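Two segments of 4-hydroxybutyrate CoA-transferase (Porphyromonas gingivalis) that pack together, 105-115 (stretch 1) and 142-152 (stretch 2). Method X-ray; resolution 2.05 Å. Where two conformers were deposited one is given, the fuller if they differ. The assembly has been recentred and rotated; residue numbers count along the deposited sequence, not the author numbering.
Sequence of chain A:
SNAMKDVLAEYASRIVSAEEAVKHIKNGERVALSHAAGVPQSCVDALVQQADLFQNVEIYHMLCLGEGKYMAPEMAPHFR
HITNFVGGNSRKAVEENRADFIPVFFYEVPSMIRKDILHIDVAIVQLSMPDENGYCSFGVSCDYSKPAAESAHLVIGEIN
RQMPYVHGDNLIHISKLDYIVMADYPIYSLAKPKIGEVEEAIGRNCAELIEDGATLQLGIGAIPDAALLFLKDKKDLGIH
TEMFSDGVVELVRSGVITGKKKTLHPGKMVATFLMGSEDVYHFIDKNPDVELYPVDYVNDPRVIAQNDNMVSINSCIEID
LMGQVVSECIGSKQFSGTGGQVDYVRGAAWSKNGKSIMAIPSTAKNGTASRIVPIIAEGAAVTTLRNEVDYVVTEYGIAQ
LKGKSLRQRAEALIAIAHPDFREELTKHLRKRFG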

# COMPACT_ATOMS: atom_id res chain seq x y z
N PHE A 105 8.61 4.80 1.40
CA PHE A 105 7.43 5.51 1.88
C PHE A 105 7.90 6.56 2.88
O PHE A 105 8.72 6.28 3.73
CB PHE A 105 6.46 4.59 2.56
CG PHE A 105 5.71 3.66 1.63
CD1 PHE A 105 5.25 4.11 0.41
CD2 PHE A 105 5.45 2.34 2.01
CE1 PHE A 105 4.54 3.25 -0.44
CE2 PHE A 105 4.73 1.50 1.19
CZ PHE A 105 4.29 1.96 -0.06
N PHE A 106 7.36 7.76 2.80
CA PHE A 106 7.80 8.86 3.66
C PHE A 106 7.71 8.47 5.16
O PHE A 106 8.67 8.66 5.91
CB PHE A 106 6.96 10.10 3.35
CG PHE A 106 7.50 11.39 3.92
CD1 PHE A 106 8.76 11.47 4.52
CD2 PHE A 106 6.74 12.54 3.83
CE1 PHE A 106 9.21 12.68 5.04
CE2 PHE A 106 7.19 13.74 4.33
CZ PHE A 106 8.43 13.82 4.93
N TYR A 107 6.58 7.92 5.60
CA TYR A 107 6.43 7.49 7.01
C TYR A 107 7.44 6.45 7.49
O TYR A 107 7.65 6.32 8.68
CB TYR A 107 4.99 7.04 7.31
CG TYR A 107 4.73 5.60 6.99
CD1 TYR A 107 4.36 5.23 5.71
CD2 TYR A 107 4.90 4.59 7.95
CE1 TYR A 107 4.12 3.91 5.39
CE2 TYR A 107 4.68 3.26 7.62
CZ TYR A 107 4.28 2.93 6.33
OH TYR A 107 4.04 1.64 5.94
N GLU A 108 8.06 5.71 6.56
CA GLU A 108 9.03 4.68 6.87
C GLU A 108 10.47 5.18 7.00
O GLU A 108 11.34 4.46 7.48
CB GLU A 108 9.00 3.58 5.79
CG GLU A 108 8.25 2.33 6.18
CD GLU A 108 8.45 1.20 5.18
OE1 GLU A 108 8.03 1.33 4.01
OE2 GLU A 108 9.07 0.17 5.56
N VAL A 109 10.72 6.41 6.55
CA VAL A 109 12.07 6.95 6.58
C VAL A 109 12.72 6.97 7.97
O VAL A 109 13.87 6.53 8.12
CB VAL A 109 12.09 8.35 5.93
CG1 VAL A 109 13.40 9.05 6.19
CG2 VAL A 109 11.79 8.20 4.43
N PRO A 110 12.01 7.44 9.01
CA PRO A 110 12.66 7.49 10.34
C PRO A 110 13.14 6.13 10.85
O PRO A 110 14.27 6.02 11.35
CB PRO A 110 11.59 8.09 11.25
CG PRO A 110 10.70 8.90 10.27
CD PRO A 110 10.68 8.09 9.02
N SER A 111 12.33 5.08 10.72
CA SER A 111 12.80 3.76 11.17
C SER A 111 13.97 3.25 10.33
O SER A 111 14.89 2.62 10.84
CB SER A 111 11.66 2.74 11.19
OG SER A 111 11.11 2.62 9.90
N MSE A 112 13.95 3.55 9.03
CA MSE A 112 15.04 3.19 8.14
C MSE A 112 16.32 3.93 8.55
O MSE A 112 17.44 3.39 8.44
CB MSE A 112 14.66 3.51 6.70
CG MSE A 112 15.75 3.23 5.72
SE MSE A 112 15.25 3.47 3.87
CE MSE A 112 14.02 1.91 3.69
N ILE A 113 16.16 5.15 9.04
CA ILE A 113 17.29 5.91 9.54
C ILE A 113 17.77 5.28 10.84
O ILE A 113 18.95 5.03 11.00
CB ILE A 113 16.95 7.43 9.77
CG1 ILE A 113 16.78 8.14 8.43
CG2 ILE A 113 18.06 8.12 10.61
CD1 ILE A 113 16.33 9.58 8.54
N ARG A 114 16.85 4.99 11.76
CA ARG A 114 17.22 4.41 13.06
C ARG A 114 17.83 3.03 12.94
O ARG A 114 18.65 2.67 13.77
CB ARG A 114 16.04 4.34 14.03
CG ARG A 114 15.73 5.64 14.70
CD ARG A 114 14.69 5.45 15.78
NE ARG A 114 13.39 5.13 15.20
CZ ARG A 114 12.50 6.02 14.77
NH1 ARG A 114 12.73 7.34 14.81
NH2 ARG A 114 11.34 5.60 14.29
N LYS A 115 17.41 2.26 11.94
CA LYS A 115 17.98 0.94 11.71
C LYS A 115 19.24 0.94 10.83
O LYS A 115 19.67 -0.11 10.36
CB LYS A 115 16.94 0.04 11.08
CG LYS A 115 15.81 -0.28 12.01
CD LYS A 115 14.65 -0.90 11.21
CE LYS A 115 13.46 -1.21 12.12
NZ LYS A 115 13.82 -2.30 13.07
N CYS A 142 9.89 19.13 11.07
CA CYS A 142 9.99 18.00 11.98
C CYS A 142 10.24 16.76 11.14
O CYS A 142 11.35 16.21 11.15
CB CYS A 142 8.72 17.89 12.84
SG CYS A 142 8.80 16.63 14.16
N ASP A 143 9.20 16.31 10.42
CA ASP A 143 9.38 15.35 9.32
C ASP A 143 10.42 14.22 9.55
O ASP A 143 10.25 13.41 10.45
CB ASP A 143 9.56 16.13 7.99
CG ASP A 143 10.67 17.18 8.04
OD1 ASP A 143 11.86 16.80 7.99
OD2 ASP A 143 10.34 18.39 8.08
N TYR A 144 11.45 14.12 8.73
CA TYR A 144 12.56 13.22 9.00
C TYR A 144 13.74 13.98 9.59
O TYR A 144 14.74 13.38 9.96
CB TYR A 144 13.02 12.52 7.71
CG TYR A 144 13.67 13.48 6.72
CD1 TYR A 144 15.03 13.76 6.76
CD2 TYR A 144 12.89 14.18 5.80
CE1 TYR A 144 15.59 14.65 5.88
CE2 TYR A 144 13.45 15.07 4.93
CZ TYR A 144 14.80 15.31 4.96
OH TYR A 144 15.34 16.21 4.08
N SER A 145 13.65 15.32 9.62
CA SER A 145 14.74 16.17 10.08
C SER A 145 15.05 15.88 11.54
O SER A 145 16.22 15.74 11.92
CB SER A 145 14.38 17.66 9.91
OG SER A 145 14.04 17.98 8.56
N LYS A 146 14.01 15.75 12.36
CA LYS A 146 14.18 15.43 13.77
C LYS A 146 14.75 14.02 13.97
O LYS A 146 15.76 13.89 14.66
CB LYS A 146 12.87 15.63 14.54
CG LYS A 146 12.82 15.04 15.95
CD LYS A 146 11.62 15.64 16.69
CE LYS A 146 11.57 15.29 18.14
NZ LYS A 146 11.26 13.91 18.28
N PRO A 147 14.12 12.99 13.35
CA PRO A 147 14.72 11.66 13.38
C PRO A 147 16.18 11.64 12.91
O PRO A 147 16.98 10.96 13.52
CB PRO A 147 13.84 10.86 12.44
CG PRO A 147 12.50 11.51 12.53
CD PRO A 147 12.72 12.94 12.86
N ALA A 148 16.52 12.42 11.88
CA ALA A 148 17.92 12.46 11.43
C ALA A 148 18.84 13.01 12.53
O ALA A 148 19.88 12.43 12.82
CB ALA A 148 18.06 13.28 10.14
N ALA A 149 18.45 14.12 13.14
CA ALA A 149 19.22 14.72 14.22
C ALA A 149 19.37 13.75 15.39
O ALA A 149 20.38 13.75 16.07
CB ALA A 149 18.57 16.01 14.70
N GLU A 150 18.37 12.90 15.62
CA GLU A 150 18.44 12.02 16.77
C GLU A 150 19.28 10.80 16.50
O GLU A 150 19.59 10.08 17.42
CB GLU A 150 17.04 11.57 17.19
CG GLU A 150 16.22 12.71 17.78
CD GLU A 150 14.75 12.37 17.91
OE1 GLU A 150 14.26 11.38 17.27
OE2 GLU A 150 14.07 13.11 18.63
N SER A 151 19.61 10.54 15.23
CA SER A 151 20.40 9.39 14.87
C SER A 151 21.80 9.65 14.31
O SER A 151 22.61 8.76 14.34
CB SER A 151 19.63 8.54 13.86
OG SER A 151 18.70 7.74 14.55
N ALA A 152 22.06 10.83 13.77
CA ALA A 152 23.31 11.07 13.03
C ALA A 152 24.51 11.09 13.95
O ALA A 152 24.44 11.56 15.08
CB ALA A 152 23.25 12.36 12.25
O HOH W 1 14.74 8.93 16.53

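A short helix in each stretch runs beside the other in nearly the same direction, with 9° between their axes and a closest approach of 9.3 Å. No direct hydrogen bond joins the two stretches. Apolar packing holds them, with one water-mediated link at the exposed end. Together they bury 411 Å².

The backbones come closest at the prolines, where the CA atoms of P110 and P147 are 5.6 Å apart. CB of P110 lies 3.8 Å from CB of P147. Proline suits this spot because its ring is compact and apolar and folds back onto its own backbone. Both rings have the C-gamma exo pucker.

I113 has the largest area covered by the other stretch. Its CA-to-CB bond points toward stretch 2, and its rotamer is m at chi1 and t at chi2. Its closest approach to S151 is from CG2, 3.6 Å from CB of S151. Its closest side-chain approaches to A148 and Y144 are from CD1, 4.4 Å from CB of A148 and 4.5 Å from CB of Y144. The CA-to-CB bond of the small A148 points sideways, and both CG2 and CD1 of I113 lie 4.4 Å from CA of A148.

One turn earlier, the CA-to-CB bond of V109 also points toward stretch 2. With chi1 at t, its CG1 lies 3.8 Å from CB of Y144. Y144 has chi1 at p and chi2 at 89°. Its ring meets the F106 ring edge to edge, with CD2 of Y144 4.0 Å from CE1 of F106. The CA-to-CB bond of F106 points sideways, but chi1 at t carries the ring closer to stretch 2, and its CZ comes within 4.0 Å of CB of D143. Both aromatic residues are buried, and their apolar rings meet at their edges.

D143 has another task at its carboxylate. With chi1 at p, OD1 accepts from N of S145 at 2.8 Å, a capping bond at the turn into the helix. OD1 also accepts from OG of S145 at 2.5 Å and, weakly, from N of Y144 at 2.8 Å. The CA-to-CB bond of S145 points away from stretch 1, with chi1 at m.

At the exposed end a water joins charged side chains. The CA-to-CB bond of R114 points sideways, but its m, t, m conformation through chi3 brings its end nearer to stretch 2. Its CG passes 3.6 Å from OG of S151, and NH1 lies 4.4 Å from CB of P147. Water 1 accepts from NH1 of R114 at 3.1 Å and donates to OE1 of E150 at 2.6 Å. The other carboxylate oxygen, OE2 of E150, forms a salt bridge with NZ of K146 at 2.9 Å, four residues earlier. S151 places a short side chain at this partly exposed edge, with CB against I113 and OG near CG of R114.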